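PDB 2CWS: alginate lyase A1-II', which probably depolymerises the polysaccharide alginate by beta-elimination, as a lyase of polysaccharide lyase family 7. Local coordinates for residues E69-L74 against Y199-N204; A4-N9 against F41-D46. All coordinates share one frame; numbering follows the deposited sequence. Where two conformers were deposited one is given.

Interaction 1: E69-L74 against Y199-N204; sequences ELREML and YFKAGN. With SO4 (sulfate ion), chain C.
The guanidinium of Arg71 lies flat on the ring of Tyr199 and at the same time holds a sulfate ion at its edge. The two residues sit on neighbouring antiparallel strands, 67-72 and 197-202, of one sheet in the concanavalin-like beta-sandwich (jelly roll) of this lyase domain. Guanidinium and ring planes are only 5° apart, and Arg71 CZ stands 3.7 Å from the Tyr199 ring centroid, over the face: a cation-pi stack. A bend at chi2 of Arg71 (-68°) folds the chain back across the ring, so that CD also makes a CH-pi contact there. His112 meets the tyrosine ring nearly parallel to it. Three N-H groups fix the guanidinium's rotation: NE donates to sulfate O1 at 2.8 Å, NH2 to sulfate O3 at 2.9 Å, and NH1 to the carbonyl O of Glu72 at 2.8 Å. The sulfate, also bound by Lys16, probably came from the crystallisation liquor, yet it shows that this spot can hold an anion.

Leu70 and Ala202 form a hydrogen-bonded pair, Leu70 N meeting Ala202 O at 2.8 Å, with their side chains on the other face of the sheet; leucine suits this place because it packs on Leu223 of the opposing sheet. Further along, Glu72 stands in for a backbone carbonyl: the anti lone pair of OE1 receives Phe200 N at 2.8 Å, nearly straight at 171°. Trp83 shares that oxygen, and His227 binds OE2. At the other end, Gly203 leaves room where a beta carbon would run into Glu69 CA. Beside it Lys201 NZ, which also binds Gln18, reaches Glu69 OE1, an oxygen shared with Arg67, at 2.8 Å in a salt bridge, arriving from above the carboxylate plane.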
# COMPACT_ATOMS: atom_id res chain seq x y z
N GLU A 69 1.56 0.61 7.80
CA GLU A 69 1.61 0.77 6.35
C GLU A 69 2.57 1.94 6.02
O GLU A 69 2.48 2.99 6.66
CB GLU A 69 0.22 0.99 5.77
CG GLU A 69 0.12 0.91 4.24
CD GLU A 69 -1.28 1.18 3.73
OE1 GLU A 69 -1.99 2.05 4.29
OE2 GLU A 69 -1.67 0.54 2.72
N LEU A 70 3.41 1.73 5.00
CA LEU A 70 4.25 2.80 4.50
C LEU A 70 3.48 3.66 3.50
O LEU A 70 2.65 3.16 2.74
CB LEU A 70 5.49 2.21 3.78
CG LEU A 70 6.41 1.40 4.63
CD1 LEU A 70 7.48 0.74 3.78
CD2 LEU A 70 7.08 2.26 5.76
N ARG A 71 3.79 4.94 3.50
CA ARG A 71 3.16 5.98 2.67
C ARG A 71 4.28 6.70 1.96
O ARG A 71 5.19 7.27 2.61
CB ARG A 71 2.37 6.89 3.65
CG ARG A 71 1.49 7.98 3.04
CD ARG A 71 2.21 9.15 2.31
NE ARG A 71 1.28 10.26 2.24
CZ ARG A 71 1.34 11.23 1.34
NH1 ARG A 71 2.31 11.27 0.42
NH2 ARG A 71 0.38 12.18 1.36
N GLU A 72 4.26 6.70 0.63
CA GLU A 72 5.35 7.26 -0.16
C GLU A 72 5.44 8.76 0.03
O GLU A 72 4.42 9.47 -0.04
CB GLU A 72 5.12 6.97 -1.65
CG GLU A 72 6.20 7.57 -2.55
CD GLU A 72 5.81 7.54 -4.01
OE1 GLU A 72 4.65 7.29 -4.36
OE2 GLU A 72 6.76 7.82 -4.83
N MET A 73 6.66 9.27 0.20
CA MET A 73 6.96 10.67 0.41
C MET A 73 7.99 11.11 -0.62
O MET A 73 9.18 11.02 -0.35
CB MET A 73 7.50 10.92 1.84
CG MET A 73 6.50 10.52 2.90
SD MET A 73 5.14 11.67 3.17
CE MET A 73 6.04 13.01 4.01
N LEU A 74 7.50 11.66 -1.76
CA LEU A 74 8.45 12.27 -2.69
C LEU A 74 9.29 13.29 -1.96
O LEU A 74 10.51 13.44 -2.26
CB LEU A 74 7.68 13.01 -3.80
CG LEU A 74 6.94 12.13 -4.83
CD1 LEU A 74 6.27 13.00 -5.85
CD2 LEU A 74 7.92 11.15 -5.52
N TYR A 199 0.07 8.76 -4.58
CA TYR A 199 1.24 8.26 -3.89
C TYR A 199 1.07 6.75 -3.67
O TYR A 199 -0.06 6.23 -3.56
CB TYR A 199 1.47 8.98 -2.55
CG TYR A 199 0.35 8.91 -1.57
CD1 TYR A 199 -0.61 9.92 -1.52
CD2 TYR A 199 0.19 7.86 -0.69
CE1 TYR A 199 -1.65 9.90 -0.64
CE2 TYR A 199 -0.85 7.79 0.20
CZ TYR A 199 -1.80 8.81 0.22
OH TYR A 199 -2.83 8.74 1.13
N PHE A 200 2.20 6.05 -3.63
CA PHE A 200 2.18 4.62 -3.34
C PHE A 200 2.06 4.36 -1.84
O PHE A 200 2.46 5.19 -1.00
CB PHE A 200 3.46 3.96 -3.86
CG PHE A 200 3.56 3.85 -5.37
CD1 PHE A 200 4.52 4.52 -6.10
CD2 PHE A 200 2.65 3.03 -6.04
CE1 PHE A 200 4.61 4.36 -7.47
CE2 PHE A 200 2.77 2.87 -7.43
CZ PHE A 200 3.72 3.52 -8.14
N LYS A 201 1.56 3.16 -1.50
CA LYS A 201 1.58 2.66 -0.14
C LYS A 201 1.94 1.18 -0.18
O LYS A 201 1.63 0.49 -1.18
CB LYS A 201 0.21 2.79 0.57
CG LYS A 201 -0.40 4.18 0.48
CD LYS A 201 -1.50 4.39 1.53
CE LYS A 201 -0.88 4.84 2.86
NZ LYS A 201 -1.90 4.80 3.94
N ALA A 202 2.53 0.68 0.90
CA ALA A 202 2.84 -0.76 0.99
C ALA A 202 2.93 -1.12 2.45
O ALA A 202 3.58 -0.41 3.24
CB ALA A 202 4.17 -1.07 0.31
N GLY A 203 2.32 -2.26 2.81
CA GLY A 203 2.45 -2.74 4.19
C GLY A 203 1.29 -3.65 4.54
O GLY A 203 1.09 -4.67 3.84
N ASN A 204 0.54 -3.29 5.59
CA ASN A 204 -0.46 -4.22 6.15
C ASN A 204 -1.64 -3.38 6.61
O ASN A 204 -1.65 -2.84 7.71
CB ASN A 204 0.17 -4.98 7.31
CG ASN A 204 -0.75 -5.94 8.01
OD1 ASN A 204 -0.29 -6.49 9.09
ND2 ASN A 204 -1.93 -6.13 7.57
S SO4 C . -1.15 11.96 4.65
O1 SO4 C . -0.53 10.53 4.42
O2 SO4 C . -0.18 12.76 5.31
O3 SO4 C . -1.58 12.52 3.47
O4 SO4 C . -2.30 11.58 5.49

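Interaction 2: A4-N9 against F41-D46; sequences AAPGKN and FYTDTD
Thr43 and Ala4 are joined by the one direct hydrogen bond between 4-9 and 41-46: Thr43 OG1 donates to Ala4 O at 2.6 Å, in the carbonyl plane and on a lone pair. With chi1 at -65°, OG1 is anti to its own carbonyl carbon, and the hydroxyl faces the N-terminal segment. The same oxygen accepts a hydrogen bond from a water 2.8 Å from Thr43 OG1. That water donates a second one, 3.0 Å long, to Asn9 OD1, so a single hydroxyl ties the strand to both ends of the short segment. Replacing Thr43 by a valine would probably leave Ala4 O without its donor and the bridging water without one of its two acceptors.

Pro6 N also lies close to Thr43 OG1, but a proline nitrogen has no hydrogen to offer. Proline suits the start of the weakly bonded helical turn 6-9, where its nitrogen need not donate; the turn is held instead by Lys8 N to Ala5 O and Asn9 N to Pro6 O. It rests against strand 41-43, an outermost strand of the seven-stranded antiparallel sheet of the concanavalin-like sandwich, and so covers part of that sheet's border.

The apolar contacts centre on the pyrrolidine ring of Pro6. Its CG sits over one face of the Phe41 ring, 4.1 Å from the centroid, in a CH-pi contact, while CB touches CZ of Phe41 at 3.6 Å. With CG anti to its backbone N (chi1 180°), Phe41 swings its ring toward the proline, and Phe51 meets that ring edge-to-face. Pro6 CG also packs against the backbone, 3.6 Å from Tyr42 C.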
# COMPACT_ATOMS: atom_id res chain seq x y z
N ALA A 4 19.15 -6.15 11.70
CA ALA A 4 19.11 -4.69 11.76
C ALA A 4 17.64 -4.29 11.54
O ALA A 4 16.94 -5.09 10.94
CB ALA A 4 20.03 -4.13 10.73
N ALA A 5 17.26 -3.16 12.05
CA ALA A 5 15.87 -2.70 11.84
C ALA A 5 15.64 -2.47 10.38
O ALA A 5 16.57 -2.33 9.56
CB ALA A 5 15.69 -1.42 12.64
N PRO A 6 14.37 -2.39 9.99
CA PRO A 6 14.11 -2.37 8.54
C PRO A 6 14.77 -1.24 7.75
O PRO A 6 15.12 -1.44 6.60
CB PRO A 6 12.57 -2.30 8.47
CG PRO A 6 12.16 -3.05 9.70
CD PRO A 6 13.13 -2.57 10.77
N GLY A 7 14.72 -0.02 8.34
CA GLY A 7 15.24 1.15 7.62
C GLY A 7 16.73 1.09 7.30
O GLY A 7 17.26 1.96 6.60
N LYS A 8 17.45 0.07 7.73
CA LYS A 8 18.79 -0.28 7.34
C LYS A 8 18.83 -1.31 6.21
O LYS A 8 19.92 -1.38 5.52
CB LYS A 8 19.50 -0.89 8.54
CG LYS A 8 19.47 -0.10 9.85
CD LYS A 8 20.05 1.29 9.67
CE LYS A 8 20.08 2.00 11.02
NZ LYS A 8 20.79 3.29 10.96
N ASN A 9 17.91 -2.22 5.94
CA ASN A 9 17.80 -3.16 4.82
C ASN A 9 16.99 -2.69 3.63
O ASN A 9 16.95 -3.39 2.60
CB ASN A 9 17.09 -4.43 5.35
CG ASN A 9 17.90 -5.09 6.47
OD1 ASN A 9 17.36 -5.71 7.38
ND2 ASN A 9 19.19 -4.96 6.36
N PHE A 41 6.36 -3.10 13.56
CA PHE A 41 7.25 -2.89 12.42
C PHE A 41 8.65 -3.34 12.83
O PHE A 41 9.26 -2.67 13.69
CB PHE A 41 7.23 -1.41 12.08
CG PHE A 41 8.11 -1.03 10.92
CD1 PHE A 41 7.66 -1.18 9.62
CD2 PHE A 41 9.39 -0.48 11.14
CE1 PHE A 41 8.44 -0.78 8.54
CE2 PHE A 41 10.16 -0.06 10.06
CZ PHE A 41 9.69 -0.20 8.75
N TYR A 42 9.13 -4.42 12.23
CA TYR A 42 10.40 -4.96 12.72
C TYR A 42 11.00 -5.84 11.63
O TYR A 42 10.35 -6.22 10.68
CB TYR A 42 10.18 -5.77 14.00
CG TYR A 42 9.23 -6.94 13.88
CD1 TYR A 42 9.67 -8.19 13.53
CD2 TYR A 42 7.88 -6.77 14.16
CE1 TYR A 42 8.83 -9.28 13.40
CE2 TYR A 42 7.00 -7.87 14.08
CZ TYR A 42 7.48 -9.12 13.69
OH TYR A 42 6.67 -10.22 13.66
N THR A 43 12.28 -6.17 11.84
CA THR A 43 12.95 -7.12 10.94
C THR A 43 12.82 -8.50 11.55
O THR A 43 13.22 -8.71 12.70
CB THR A 43 14.43 -6.75 10.81
OG1 THR A 43 14.51 -5.48 10.16
CG2 THR A 43 15.17 -7.83 10.02
N ASP A 44 12.24 -9.45 10.79
CA ASP A 44 12.16 -10.82 11.28
C ASP A 44 13.47 -11.54 11.04
O ASP A 44 14.40 -11.03 10.42
CB ASP A 44 10.94 -11.52 10.67
CG ASP A 44 10.38 -12.62 11.53
OD1 ASP A 44 10.95 -12.96 12.58
OD2 ASP A 44 9.30 -13.13 11.15
N THR A 45 13.54 -12.77 11.53
CA THR A 45 14.81 -13.52 11.40
C THR A 45 15.19 -13.83 9.96
O THR A 45 16.37 -14.16 9.71
CB THR A 45 14.67 -14.82 12.22
OG1 THR A 45 13.57 -15.59 11.72
CG2 THR A 45 14.47 -14.56 13.70
N ASP A 46 14.23 -13.79 9.05
CA ASP A 46 14.48 -14.00 7.62
C ASP A 46 14.84 -12.70 6.91
O ASP A 46 14.93 -12.74 5.69
CB ASP A 46 13.27 -14.66 6.96
CG ASP A 46 12.01 -13.82 7.03
OD1 ASP A 46 12.02 -12.70 7.57
OD2 ASP A 46 10.96 -14.31 6.51
O HOH W 1 14.36 -5.66 7.32

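How the interactions relate
Interaction 2 comes first along the chain and closes before interaction 1 opens. Their centres are about 17 Å apart, and though the nearest atoms approach to about 4 Å, the two do not touch. Interaction 1 pairs strands 67-72 and 197-202 near the middle of the molecule, whereas interaction 2 sets the N-terminal turn on strand 41-43 at the border of the other sheet. Leu12 touches both Leu70 and Phe41. Strand 215-228 of that second sheet also meets both contacts: Leu223 and Val225 pack on side chains of interaction 1, while Lys219 forms salt bridges with Asp44 and Asp46, so this strand links the core of one sheet of the sandwich to the edge of the other.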